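Local coordinates for protein glycosyl hydrolase (Bacteroides ovatus, PDB 3QC2) that belongs to a glycosyl hydrolase family built on a five-bladed beta-propeller, at residues D303-D311 against R356-P364; F313-V324 against Y340-G348. All blocks are in the same frame, centred on the assembly; numbering follows the deposited sequence.

Interaction 1: D303-D311 against R356-P364; sequences DEPFFRPMD and RPAKADPLP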
ATOM      1  N   ASP A 303      18.508   7.631  -2.560  1.00 20.55           N
ATOM      2  CA  ASP A 303      18.646   9.002  -2.071  1.00 21.00           C
ATOM      3  C   ASP A 303      17.645   9.958  -2.728  1.00 20.80           C
ATOM      4  O   ASP A 303      17.388  11.023  -2.213  1.00 21.16           O
ATOM      5  CB  ASP A 303      20.086   9.501  -2.295  1.00 21.77           C
ATOM      6  CG  ASP A 303      21.104   8.767  -1.419  1.00 23.17           C
ATOM      7  OD1 ASP A 303      20.702   8.175  -0.355  1.00 23.63           O
ATOM      8  OD2 ASP A 303      22.295   8.773  -1.780  1.00 26.00           O
ATOM      9  N   GLU A 304      17.101   9.555  -3.872  1.00 20.79           N
ATOM     10  CA  GLU A 304      16.119  10.341  -4.619  1.00 20.79           C
ATOM     11  C   GLU A 304      14.914   9.440  -4.878  1.00 20.18           C
ATOM     12  O   GLU A 304      15.081   8.263  -5.090  1.00 20.14           O
ATOM     13  CB  GLU A 304      16.711  10.773  -5.964  1.00 21.22           C
ATOM     14  CG  GLU A 304      18.013  11.551  -5.866  1.00 22.58           C
ATOM     15  CD  GLU A 304      17.835  12.937  -5.259  1.00 24.26           C
ATOM     16  OE1 GLU A 304      16.681  13.392  -5.115  1.00 25.01           O
ATOM     17  OE2 GLU A 304      18.854  13.579  -4.935  1.00 26.38           O
ATOM     18  N   PRO A 305      13.701  10.000  -4.865  1.00 19.88           N
ATOM     19  CA  PRO A 305      12.554   9.162  -5.146  1.00 19.64           C
ATOM     20  C   PRO A 305      12.591   8.687  -6.617  1.00 19.96           C
ATOM     21  O   PRO A 305      13.032   9.433  -7.495  1.00 20.16           O
ATOM     22  CB  PRO A 305      11.375  10.091  -4.883  1.00 19.50           C
ATOM     23  CG  PRO A 305      11.896  11.431  -5.169  1.00 20.01           C
ATOM     24  CD  PRO A 305      13.328  11.415  -4.738  1.00 20.12           C
ATOM     25  N   PHE A 306      12.171   7.447  -6.861  1.00 20.15           N
ATOM     26  CA  PHE A 306      12.181   6.866  -8.231  1.00 20.56           C
ATOM     27  C   PHE A 306      10.906   7.173  -8.971  1.00 20.76           C
ATOM     28  O   PHE A 306      10.857   7.053 -10.182  1.00 21.21           O
ATOM     29  CB  PHE A 306      12.379   5.344  -8.184  1.00 20.41           C
ATOM     30  CG  PHE A 306      11.160   4.581  -7.734  1.00 20.14           C
ATOM     31  CD1 PHE A 306      10.927   4.331  -6.368  1.00 19.44           C
ATOM     32  CD2 PHE A 306      10.244   4.089  -8.672  1.00 19.84           C
ATOM     33  CE1 PHE A 306       9.792   3.611  -5.946  1.00 19.12           C
ATOM     34  CE2 PHE A 306       9.115   3.379  -8.261  1.00 19.79           C
ATOM     35  CZ  PHE A 306       8.886   3.139  -6.884  1.00 19.78           C
ATOM     36  N   PHE A 307       9.861   7.549  -8.223  1.00 20.83           N
ATOM     37  CA  PHE A 307       8.553   7.867  -8.785  1.00 21.02           C
ATOM     38  C   PHE A 307       7.940   8.996  -7.960  1.00 21.20           C
ATOM     39  O   PHE A 307       7.872   8.907  -6.741  1.00 20.07           O
ATOM     40  CB  PHE A 307       7.661   6.619  -8.744  1.00 20.77           C
ATOM     41  CG  PHE A 307       6.416   6.727  -9.572  1.00 20.73           C
ATOM     42  CD1 PHE A 307       6.459   6.475 -10.945  1.00 20.88           C
ATOM     43  CD2 PHE A 307       5.198   7.043  -8.991  1.00 20.32           C
ATOM     44  CE1 PHE A 307       5.293   6.558 -11.739  1.00 20.66           C
ATOM     45  CE2 PHE A 307       4.030   7.128  -9.779  1.00 20.93           C
ATOM     46  CZ  PHE A 307       4.100   6.874 -11.170  1.00 20.68           C
ATOM     47  N   ARG A 308       7.508  10.063  -8.636  1.00 22.31           N
ATOM     48  CA  ARG A 308       6.909  11.236  -7.962  1.00 22.78           C
ATOM     49  C   ARG A 308       5.836  11.867  -8.850  1.00 24.01           C
ATOM     50  O   ARG A 308       5.703  11.487 -10.017  1.00 24.04           O
ATOM     51  CB  ARG A 308       7.992  12.256  -7.626  1.00 22.72           C
ATOM     52  CG  ARG A 308       8.695  12.870  -8.832  1.00 22.98           C
ATOM     53  CD  ARG A 308       9.823  13.762  -8.377  1.00 22.67           C
ATOM     54  NE  ARG A 308      10.524  14.396  -9.485  1.00 22.19           N
ATOM     55  CZ  ARG A 308      10.164  15.549 -10.062  1.00 23.33           C
ATOM     56  NH1 ARG A 308       9.071  16.226  -9.658  1.00 22.92           N
ATOM     57  NH2 ARG A 308      10.891  16.030 -11.066  1.00 23.92           N
ATOM     58  N   PRO A 309       5.053  12.831  -8.298  1.00 25.19           N
ATOM     59  CA  PRO A 309       4.024  13.491  -9.109  1.00 26.58           C
ATOM     60  C   PRO A 309       4.609  14.210 -10.300  1.00 28.18           C
ATOM     61  O   PRO A 309       5.482  15.059 -10.137  1.00 28.79           O
ATOM     62  CB  PRO A 309       3.392  14.489  -8.129  1.00 26.63           C
ATOM     63  CG  PRO A 309       3.591  13.878  -6.810  1.00 25.67           C
ATOM     64  CD  PRO A 309       4.920  13.179  -6.874  1.00 24.93           C
HETATM   65  N   MSE A 310       4.141  13.851 -11.498  1.00 29.70           N
HETATM   66  CA  MSE A 310       4.617  14.467 -12.759  1.00 31.28           C
HETATM   67  C   MSE A 310       3.484  14.990 -13.629  1.00 32.81           C
HETATM   68  O   MSE A 310       3.609  16.039 -14.239  1.00 33.84           O
HETATM   69  CB  MSE A 310       5.404  13.443 -13.584  1.00 31.27           C
HETATM   70  CG  MSE A 310       6.681  12.922 -12.936  1.00 30.82           C
HETATM   71 SE   MSE A 310       8.044  14.270 -12.722  0.75 31.30          SE
HETATM   72  CE  MSE A 310       8.231  14.819 -14.603  1.00 30.59           C
ATOM     73  N   ASP A 311       2.389  14.236 -13.702  1.00 33.73           N
ATOM     74  CA  ASP A 311       1.261  14.586 -14.549  1.00 35.07           C
ATOM     75  C   ASP A 311       0.109  15.216 -13.770  1.00 35.69           C
ATOM     76  O   ASP A 311       0.028  15.098 -12.538  1.00 34.91           O
ATOM     77  CB  ASP A 311       0.790  13.344 -15.309  1.00 35.21           C
ATOM     78  CG  ASP A 311       1.882  12.777 -16.257  1.00 36.23           C
ATOM     79  OD1 ASP A 311       2.911  13.474 -16.492  1.00 37.22           O
ATOM     80  OD2 ASP A 311       1.701  11.640 -16.770  1.00 36.97           O
ATOM     81  N   ARG A 356      13.462  -3.960 -20.987  1.00 36.28           N
ATOM     82  CA  ARG A 356      13.711  -2.673 -21.622  1.00 36.94           C
ATOM     83  C   ARG A 356      13.438  -1.561 -20.601  1.00 35.67           C
ATOM     84  O   ARG A 356      12.527  -0.744 -20.780  1.00 35.32           O
ATOM     85  CB  ARG A 356      12.814  -2.528 -22.847  1.00 37.98           C
ATOM     86  CG  ARG A 356      13.122  -1.329 -23.741  1.00 40.35           C
ATOM     87  CD  ARG A 356      12.066  -1.221 -24.828  1.00 43.70           C
ATOM     88  NE  ARG A 356      12.314  -0.111 -25.760  1.00 46.29           N
ATOM     89  CZ  ARG A 356      13.051  -0.194 -26.878  1.00 49.10           C
ATOM     90  NH1 ARG A 356      13.653  -1.344 -27.237  1.00 50.19           N
ATOM     91  NH2 ARG A 356      13.196   0.882 -27.644  1.00 50.21           N
ATOM     92  N   PRO A 357      14.234  -1.529 -19.515  1.00 34.96           N
ATOM     93  CA  PRO A 357      14.018  -0.549 -18.452  1.00 33.83           C
ATOM     94  C   PRO A 357      14.079   0.923 -18.909  1.00 33.55           C
ATOM     95  O   PRO A 357      15.043   1.342 -19.549  1.00 34.00           O
ATOM     96  CB  PRO A 357      15.163  -0.845 -17.461  1.00 33.73           C
ATOM     97  CG  PRO A 357      15.634  -2.217 -17.812  1.00 34.76           C
ATOM     98  CD  PRO A 357      15.434  -2.351 -19.264  1.00 35.44           C
ATOM     99  N   ALA A 358      13.035   1.672 -18.576  1.00 32.49           N
ATOM    100  CA  ALA A 358      12.962   3.083 -18.866  1.00 32.29           C
ATOM    101  C   ALA A 358      13.633   3.825 -17.729  1.00 31.50           C
ATOM    102  O   ALA A 358      13.900   3.245 -16.675  1.00 30.52           O
ATOM    103  CB  ALA A 358      11.505   3.524 -18.986  1.00 31.67           C
ATOM    104  N   LYS A 359      13.908   5.108 -17.944  1.00 31.56           N
ATOM    105  CA  LYS A 359      14.492   5.948 -16.906  1.00 31.22           C
ATOM    106  C   LYS A 359      13.445   6.213 -15.833  1.00 29.79           C
ATOM    107  O   LYS A 359      12.243   6.145 -16.103  1.00 29.46           O
ATOM    108  CB  LYS A 359      14.966   7.279 -17.487  1.00 32.00           C
ATOM    109  CG  LYS A 359      16.114   7.154 -18.496  1.00 34.40           C
ATOM    110  CD  LYS A 359      16.438   8.506 -19.144  1.00 36.45           C
ATOM    111  CE  LYS A 359      17.555   8.373 -20.177  1.00 38.81           C
ATOM    112  NZ  LYS A 359      17.786   9.663 -20.915  1.00 40.49           N
ATOM    113  N   ALA A 360      13.896   6.492 -14.614  1.00 28.73           N
ATOM    114  CA  ALA A 360      12.974   6.831 -13.520  1.00 27.63           C
ATOM    115  C   ALA A 360      12.524   8.283 -13.719  1.00 27.40           C
ATOM    116  O   ALA A 360      12.973   8.956 -14.661  1.00 27.78           O
ATOM    117  CB  ALA A 360      13.642   6.664 -12.204  1.00 27.09           C
ATOM    118  N   ASP A 361      11.627   8.764 -12.872  1.00 26.71           N
ATOM    119  CA  ASP A 361      11.200  10.157 -12.972  1.00 26.84           C
ATOM    120  C   ASP A 361      12.439  11.005 -12.769  1.00 27.28           C
ATOM    121  O   ASP A 361      13.265  10.700 -11.895  1.00 26.77           O
ATOM    122  CB  ASP A 361      10.126  10.513 -11.926  1.00 26.34           C
ATOM    123  CG  ASP A 361       8.738   9.987 -12.288  1.00 25.56           C
ATOM    124  OD1 ASP A 361       8.507   9.648 -13.456  1.00 26.25           O
ATOM    125  OD2 ASP A 361       7.867   9.947 -11.405  1.00 24.50           O
ATOM    126  N   PRO A 362      12.604  12.052 -13.584  1.00 28.09           N
ATOM    127  CA  PRO A 362      13.793  12.876 -13.439  1.00 28.53           C
ATOM    128  C   PRO A 362      13.782  13.684 -12.155  1.00 28.24           C
ATOM    129  O   PRO A 362      12.745  13.879 -11.551  1.00 27.72           O
ATOM    130  CB  PRO A 362      13.738  13.791 -14.668  1.00 29.41           C
ATOM    131  CG  PRO A 362      12.315  13.850 -15.031  1.00 29.56           C
ATOM    132  CD  PRO A 362      11.730  12.525 -14.670  1.00 28.66           C
ATOM    133  N   LEU A 363      14.952  14.137 -11.743  1.00 28.82           N
ATOM    134  CA  LEU A 363      15.068  14.949 -10.554  1.00 28.78           C
ATOM    135  C   LEU A 363      14.473  16.314 -10.888  1.00 29.41           C
ATOM    136  O   LEU A 363      14.518  16.732 -12.034  1.00 30.05           O
ATOM    137  CB  LEU A 363      16.529  15.093 -10.140  1.00 28.98           C
ATOM    138  CG  LEU A 363      17.331  13.796  -9.979  1.00 28.74           C
ATOM    139  CD1 LEU A 363      18.767  14.122  -9.569  1.00 28.41           C
ATOM    140  CD2 LEU A 363      16.654  12.834  -8.973  1.00 26.19           C
ATOM    141  N   PRO A 364      13.899  17.001  -9.894  1.00 29.54           N
ATOM    142  CA  PRO A 364      13.300  18.328 -10.146  1.00 30.28           C
ATOM    143  C   PRO A 364      14.353  19.412 -10.467  1.00 31.12           C
ATOM    144  O   PRO A 364      15.507  19.330 -10.047  1.00 31.25           O
ATOM    145  CB  PRO A 364      12.587  18.642  -8.832  1.00 29.91           C
ATOM    146  CG  PRO A 364      13.320  17.872  -7.812  1.00 29.49           C
ATOM    147  CD  PRO A 364      13.827  16.627  -8.476  1.00 28.97           C
ATOM    148  OXT PRO A 364      14.071  20.388 -11.158  1.00 31.89           O
TER
HETATM  149  O   HOH W   1      12.103  11.579  -9.048  1.00 27.36           O

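Interaction 2: F313-V324 against Y340-G348; sequences FEKSGQYVDGTV and YGCADSKVG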
ATOM      1  N   PHE A 313      -3.070  14.448 -13.611  1.00 37.79           N
ATOM      2  CA  PHE A 313      -4.003  13.512 -12.911  1.00 37.71           C
ATOM      3  C   PHE A 313      -3.507  13.149 -11.509  1.00 37.14           C
ATOM      4  O   PHE A 313      -4.292  12.710 -10.672  1.00 37.18           O
ATOM      5  CB  PHE A 313      -4.289  12.229 -13.737  1.00 37.59           C
ATOM      6  CG  PHE A 313      -3.124  11.272 -13.826  1.00 36.88           C
ATOM      7  CD1 PHE A 313      -2.932  10.289 -12.856  1.00 36.22           C
ATOM      8  CD2 PHE A 313      -2.230  11.341 -14.886  1.00 37.30           C
ATOM      9  CE1 PHE A 313      -1.843   9.394 -12.942  1.00 35.71           C
ATOM     10  CE2 PHE A 313      -1.139  10.450 -14.979  1.00 36.60           C
ATOM     11  CZ  PHE A 313      -0.950   9.484 -14.010  1.00 35.62           C
ATOM     12  N   GLU A 314      -2.197  13.329 -11.272  1.00 36.98           N
ATOM     13  CA  GLU A 314      -1.576  13.099  -9.957  1.00 36.44           C
ATOM     14  C   GLU A 314      -1.612  14.392  -9.131  1.00 36.99           C
ATOM     15  O   GLU A 314      -1.039  14.453  -8.041  1.00 36.51           O
ATOM     16  CB  GLU A 314      -0.129  12.626 -10.136  1.00 35.96           C
ATOM     17  CG  GLU A 314      -0.012  11.338 -10.932  1.00 35.15           C
ATOM     18  CD  GLU A 314       1.386  11.050 -11.441  1.00 34.38           C
ATOM     19  OE1 GLU A 314       2.153  11.994 -11.700  1.00 34.27           O
ATOM     20  OE2 GLU A 314       1.704   9.867 -11.624  1.00 33.75           O
ATOM     21  N   LYS A 315      -2.297  15.420  -9.671  1.00 37.97           N
ATOM     22  CA  LYS A 315      -2.431  16.735  -9.032  1.00 38.61           C
ATOM     23  C   LYS A 315      -3.919  17.112  -8.887  1.00 39.26           C
ATOM     24  O   LYS A 315      -4.790  16.536  -9.555  1.00 39.43           O
ATOM     25  CB  LYS A 315      -1.687  17.797  -9.853  1.00 39.13           C
ATOM     26  CG  LYS A 315      -0.164  17.530  -9.983  1.00 38.91           C
ATOM     27  CD  LYS A 315       0.508  18.453 -11.002  1.00 39.72           C
ATOM     28  CE  LYS A 315       1.984  18.102 -11.179  1.00 39.32           C
ATOM     29  NZ  LYS A 315       2.635  18.891 -12.261  1.00 39.68           N
ATOM     30  N   SER A 316      -4.197  18.066  -8.007  1.00 39.67           N
ATOM     31  CA  SER A 316      -5.563  18.527  -7.767  1.00 40.47           C
ATOM     32  C   SER A 316      -5.552  19.962  -7.237  1.00 41.41           C
ATOM     33  O   SER A 316      -4.493  20.560  -7.077  1.00 41.20           O
ATOM     34  CB  SER A 316      -6.260  17.595  -6.764  1.00 40.05           C
ATOM     35  OG  SER A 316      -5.573  17.555  -5.524  1.00 39.07           O
ATOM     36  N   GLY A 317      -6.737  20.517  -6.995  1.00 42.47           N
ATOM     37  CA  GLY A 317      -6.845  21.857  -6.400  1.00 43.55           C
ATOM     38  C   GLY A 317      -6.340  21.814  -4.947  1.00 43.25           C
ATOM     39  O   GLY A 317      -5.805  22.792  -4.439  1.00 43.79           O
ATOM     40  N   GLN A 318      -6.527  20.656  -4.302  1.00 42.53           N
ATOM     41  CA  GLN A 318      -6.090  20.413  -2.932  1.00 42.23           C
ATOM     42  C   GLN A 318      -4.537  20.276  -2.880  1.00 41.38           C
ATOM     43  O   GLN A 318      -3.881  20.850  -1.994  1.00 41.40           O
ATOM     44  CB  GLN A 318      -6.767  19.128  -2.399  1.00 41.84           C
ATOM     45  CG  GLN A 318      -6.545  18.826  -0.899  1.00 42.14           C
ATOM     46  CD  GLN A 318      -7.167  17.469  -0.457  1.00 42.82           C
ATOM     47  OE1 GLN A 318      -7.542  16.621  -1.299  1.00 43.01           O
ATOM     48  NE2 GLN A 318      -7.262  17.264   0.858  1.00 43.15           N
ATOM     49  N   TYR A 319      -3.976  19.501  -3.827  1.00 40.46           N
ATOM     50  CA  TYR A 319      -2.524  19.315  -3.941  1.00 39.63           C
ATOM     51  C   TYR A 319      -2.069  19.835  -5.303  1.00 39.44           C
ATOM     52  O   TYR A 319      -2.004  19.073  -6.290  1.00 39.27           O
ATOM     53  CB  TYR A 319      -2.138  17.845  -3.787  1.00 38.84           C
ATOM     54  CG  TYR A 319      -2.605  17.210  -2.499  1.00 39.21           C
ATOM     55  CD1 TYR A 319      -1.941  17.455  -1.294  1.00 39.96           C
ATOM     56  CD2 TYR A 319      -3.704  16.343  -2.486  1.00 39.49           C
ATOM     57  CE1 TYR A 319      -2.367  16.861  -0.106  1.00 40.47           C
ATOM     58  CE2 TYR A 319      -4.139  15.747  -1.312  1.00 39.92           C
ATOM     59  CZ  TYR A 319      -3.473  16.003  -0.125  1.00 40.56           C
ATOM     60  OH  TYR A 319      -3.905  15.407   1.033  1.00 41.06           O
ATOM     61  N   VAL A 320      -1.751  21.134  -5.348  1.00 39.47           N
ATOM     62  CA  VAL A 320      -1.321  21.819  -6.590  1.00 39.50           C
ATOM     63  C   VAL A 320      -0.134  21.152  -7.285  1.00 38.13           C
ATOM     64  O   VAL A 320      -0.107  21.054  -8.516  1.00 38.03           O
ATOM     65  CB  VAL A 320      -0.982  23.317  -6.313  1.00 40.35           C
ATOM     66  CG1 VAL A 320      -0.288  23.967  -7.535  1.00 41.26           C
ATOM     67  CG2 VAL A 320      -2.235  24.069  -5.944  1.00 41.55           C
ATOM     68  N   ASP A 321       0.840  20.702  -6.489  1.00 36.67           N
ATOM     69  CA  ASP A 321       2.050  20.040  -7.020  1.00 35.55           C
ATOM     70  C   ASP A 321       1.952  18.512  -6.940  1.00 33.70           C
ATOM     71  O   ASP A 321       2.934  17.809  -7.172  1.00 33.25           O
ATOM     72  CB  ASP A 321       3.289  20.548  -6.282  1.00 35.68           C
ATOM     73  CG  ASP A 321       3.484  22.045  -6.447  1.00 37.42           C
ATOM     74  OD1 ASP A 321       3.348  22.539  -7.591  1.00 38.88           O
ATOM     75  OD2 ASP A 321       3.779  22.727  -5.436  1.00 39.11           O
ATOM     76  N   GLY A 322       0.763  18.016  -6.588  1.00 32.43           N
ATOM     77  CA  GLY A 322       0.487  16.596  -6.542  1.00 30.87           C
ATOM     78  C   GLY A 322       1.112  15.781  -5.436  1.00 29.42           C
ATOM     79  O   GLY A 322       1.966  16.259  -4.679  1.00 29.00           O
ATOM     80  N   THR A 323       0.660  14.525  -5.353  1.00 28.14           N
ATOM     81  CA  THR A 323       1.165  13.564  -4.390  1.00 26.97           C
ATOM     82  C   THR A 323       0.807  12.116  -4.891  1.00 26.15           C
ATOM     83  O   THR A 323      -0.284  11.899  -5.451  1.00 26.39           O
ATOM     84  CB  THR A 323       0.611  13.861  -2.960  1.00 26.85           C
ATOM     85  OG1 THR A 323       1.226  13.005  -2.008  1.00 26.57           O
ATOM     86  CG2 THR A 323      -0.860  13.675  -2.902  1.00 27.33           C
ATOM     87  N   VAL A 324       1.748  11.167  -4.747  1.00 24.87           N
ATOM     88  CA  VAL A 324       1.513   9.759  -5.156  1.00 24.15           C
ATOM     89  C   VAL A 324       1.824   8.806  -4.003  1.00 23.33           C
ATOM     90  O   VAL A 324       2.787   9.003  -3.282  1.00 23.56           O
ATOM     91  CB  VAL A 324       2.328   9.342  -6.420  1.00 23.96           C
ATOM     92  CG1 VAL A 324       1.855  10.116  -7.633  1.00 24.41           C
ATOM     93  CG2 VAL A 324       3.828   9.517  -6.200  1.00 23.80           C
ATOM     94  N   TYR A 340      -1.034   3.008  -7.674  1.00 20.89           N
ATOM     95  CA  TYR A 340      -0.865   4.015  -6.633  1.00 20.93           C
ATOM     96  C   TYR A 340      -2.001   5.022  -6.554  1.00 21.43           C
ATOM     97  O   TYR A 340      -2.761   5.195  -7.498  1.00 21.68           O
ATOM     98  CB  TYR A 340       0.449   4.773  -6.881  1.00 20.85           C
ATOM     99  CG  TYR A 340       0.531   5.447  -8.239  1.00 21.04           C
ATOM    100  CD1 TYR A 340       0.846   4.711  -9.390  1.00 21.47           C
ATOM    101  CD2 TYR A 340       0.312   6.811  -8.375  1.00 21.52           C
ATOM    102  CE1 TYR A 340       0.927   5.330 -10.658  1.00 21.41           C
ATOM    103  CE2 TYR A 340       0.396   7.441  -9.635  1.00 22.04           C
ATOM    104  CZ  TYR A 340       0.706   6.685 -10.768  1.00 22.32           C
ATOM    105  OH  TYR A 340       0.792   7.301 -12.004  1.00 22.34           O
ATOM    106  N   GLY A 341      -2.095   5.685  -5.402  1.00 21.72           N
ATOM    107  CA  GLY A 341      -3.096   6.714  -5.172  1.00 22.37           C
ATOM    108  C   GLY A 341      -2.594   8.051  -5.690  1.00 22.77           C
ATOM    109  O   GLY A 341      -1.427   8.380  -5.511  1.00 22.56           O
ATOM    110  N   CYS A 342      -3.488   8.815  -6.318  1.00 23.75           N
ATOM    111  CA  CYS A 342      -3.169  10.118  -6.902  1.00 24.64           C
ATOM    112  C   CYS A 342      -3.908  11.225  -6.199  1.00 25.36           C
ATOM    113  O   CYS A 342      -5.144  11.292  -6.266  1.00 25.46           O
ATOM    114  CB  CYS A 342      -3.573  10.138  -8.373  1.00 25.23           C
ATOM    115  SG  CYS A 342      -2.785   8.923  -9.336  1.00 25.89           S
ATOM    116  N   ALA A 343      -3.152  12.107  -5.525  1.00 25.74           N
ATOM    117  CA  ALA A 343      -3.728  13.252  -4.804  1.00 26.46           C
ATOM    118  C   ALA A 343      -4.857  12.824  -3.852  1.00 26.65           C
ATOM    119  O   ALA A 343      -5.834  13.554  -3.676  1.00 27.36           O
ATOM    120  CB  ALA A 343      -4.232  14.285  -5.803  1.00 27.23           C
ATOM    121  N   ASP A 344      -4.710  11.640  -3.240  1.00 26.17           N
ATOM    122  CA  ASP A 344      -5.740  11.085  -2.352  1.00 26.55           C
ATOM    123  C   ASP A 344      -7.157  11.077  -2.981  1.00 26.70           C
ATOM    124  O   ASP A 344      -8.144  11.159  -2.256  1.00 27.35           O
ATOM    125  CB  ASP A 344      -5.788  11.855  -1.004  1.00 27.24           C
ATOM    126  CG  ASP A 344      -4.617  11.539  -0.092  1.00 27.89           C
ATOM    127  OD1 ASP A 344      -3.705  10.757  -0.480  1.00 29.28           O
ATOM    128  OD2 ASP A 344      -4.617  12.072   1.030  1.00 29.91           O
ATOM    129  N   SER A 345      -7.257  10.973  -4.311  1.00 26.19           N
ATOM    130  CA  SER A 345      -8.574  10.989  -4.952  1.00 26.65           C
ATOM    131  C   SER A 345      -8.765  10.057  -6.172  1.00 25.87           C
ATOM    132  O   SER A 345      -9.882   9.740  -6.503  1.00 26.24           O
ATOM    133  CB  SER A 345      -8.938  12.416  -5.333  1.00 27.35           C
ATOM    134  OG  SER A 345      -8.094  12.884  -6.333  1.00 28.49           O
ATOM    135  N   LYS A 346      -7.678   9.628  -6.815  1.00 25.17           N
ATOM    136  CA  LYS A 346      -7.750   8.733  -7.999  1.00 24.86           C
ATOM    137  C   LYS A 346      -6.693   7.612  -7.909  1.00 23.68           C
ATOM    138  O   LYS A 346      -5.812   7.649  -7.049  1.00 23.17           O
ATOM    139  CB  LYS A 346      -7.547   9.542  -9.280  1.00 25.37           C
ATOM    140  CG  LYS A 346      -8.463  10.761  -9.378  1.00 27.03           C
ATOM    141  CD  LYS A 346      -8.298  11.496 -10.660  1.00 28.65           C
ATOM    142  CE  LYS A 346      -8.995  12.877 -10.603  1.00 30.15           C
ATOM    143  NZ  LYS A 346     -10.458  12.764 -10.344  1.00 31.40           N
ATOM    144  N   VAL A 347      -6.814   6.606  -8.776  1.00 23.01           N
ATOM    145  CA  VAL A 347      -5.832   5.507  -8.842  1.00 22.15           C
ATOM    146  C   VAL A 347      -5.079   5.601 -10.151  1.00 22.17           C
ATOM    147  O   VAL A 347      -5.670   5.842 -11.189  1.00 22.61           O
ATOM    148  CB  VAL A 347      -6.489   4.113  -8.767  1.00 22.00           C
ATOM    149  CG1 VAL A 347      -5.433   2.999  -8.982  1.00 20.96           C
ATOM    150  CG2 VAL A 347      -7.200   3.930  -7.454  1.00 21.28           C
ATOM    151  N   GLY A 348      -3.775   5.412 -10.094  1.00 21.66           N
ATOM    152  CA  GLY A 348      -2.951   5.456 -11.276  1.00 21.69           C
ATOM    153  C   GLY A 348      -2.143   4.201 -11.433  1.00 21.39           C
ATOM    154  O   GLY A 348      -1.978   3.428 -10.475  1.00 21.22           O
TER
HETATM  155  O   HOH W   2      -6.961  15.942  -4.120  1.00 24.35           O
HETATM  156  O   HOH W   3      -1.924  10.402  -3.348  1.00 19.39           O
HETATM  157  O   HOH W   4      -0.333  10.710  -1.273  1.00 31.42           O

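Interaction 1: D303-D311 against R356-P364
Asp-361 and Arg-308 carry the polar part of this contact. Asp-361 OD2 accepts the backbone N of Arg-308 at 2.8 Å through its anti lone pair, and the bond is almost straight (174°). The same oxygen makes a salt bridge to Arg-21. On the backbone side, Asp-361 N donates to Phe-306 O at 3.3 Å, the N standing above the carbonyl plane. Two nitrogens of Arg-308 donate to one oxygen: NE lies 3.1 Å and NH2 2.9 Å from Pro-362 O, which sits close to the guanidinium plane. With chi2 -175° and chi3 -179° the Arg-308 chain runs straight from CG to NE, which carries its guanidinium to Pro-362 O. These bonds fasten the C-terminal tail of the beta-propeller chain to the loop between strands 298-301 and 324-332. The guanidinium lies between two side chains. Pro-364 CB lies over one face, toward the rim, and SE of selenomethionine Met-310 lies over the centre of the opposite face, 3.6 Å above it. Apolar contacts extend the join at both ends. Leu-363 CD2 meets Glu-304 CG at 3.6 Å, while the Glu-304 carboxylate turns to Arg-277 and Tyr-278. Met-310 CE reaches Pro-362 CD at 4.2 Å.

Interaction 2: F313-V324 against Y340-G348
Glu-314 OE2 accepts from Tyr-340 OH at 2.7 Å through its anti lone pair, with the ring and carboxylate planes 62° apart. The setting is an antiparallel blade of the beta-propeller, containing strands 324-332, 335-342 and 346-352, where Val-324 and Cys-342 form a non-hydrogen-bonded pair. Just beyond the pair, Ala-343 N donates to Thr-323 O at 2.9 Å in a nearly straight bond (175°). Phe-313 CG sits between its backbone N and carbonyl carbon (chi1 71°), which turns the ring edge to Tyr-340 OH and Cys-342 SG. Tyr-340 OH lies in the ring plane, 3.4 Å from Phe-313 CZ, and Cys-342 SG sits at the edge, 4.9 Å from the ring centroid. Val-324 CG1 packs on Tyr-340 CE2 at 3.6 Å. The Tyr-319 ring turns its edge to Ala-343 O.

A second shell sets these groups in place. Glu-314 OE2 also bridges to Arg-21, so this oxygen has two partners. A classic beta bulge, with Ser-345 and Lys-346 opposite Cys-342, closes the turn through Ala-343 and Asp-344. An ST motif holds Ser-316, whose OG accepts from Tyr-319 N at 3.0 Å. A water there donates to Gln-318 OE1 and, at 2.7 Å, to Ala-343 O.

In the fold
Interaction 2 is nested along the chain inside the loop closed by interaction 1. Their centres lie about 16 Å apart, yet they touch. Pro-309 CG of the first packs 3.3 Å from Thr-323 N of the second. The Phe-307 ring meets the Tyr-340 ring edge-to-face, with Phe-307 CZ 3.4 Å from Tyr-340 CZ. Polar links join them too. Glu-314 OE1 accepts the backbone N atoms of Met-310 and Asp-311. Arg-21 makes salt bridges to both Asp-361 and Glu-314, so one side chain ties the two carboxylates together. The C-terminal tail, the loop before strand 324-332 and the blade of that strand are thus joined through Arg-21 and Glu-314.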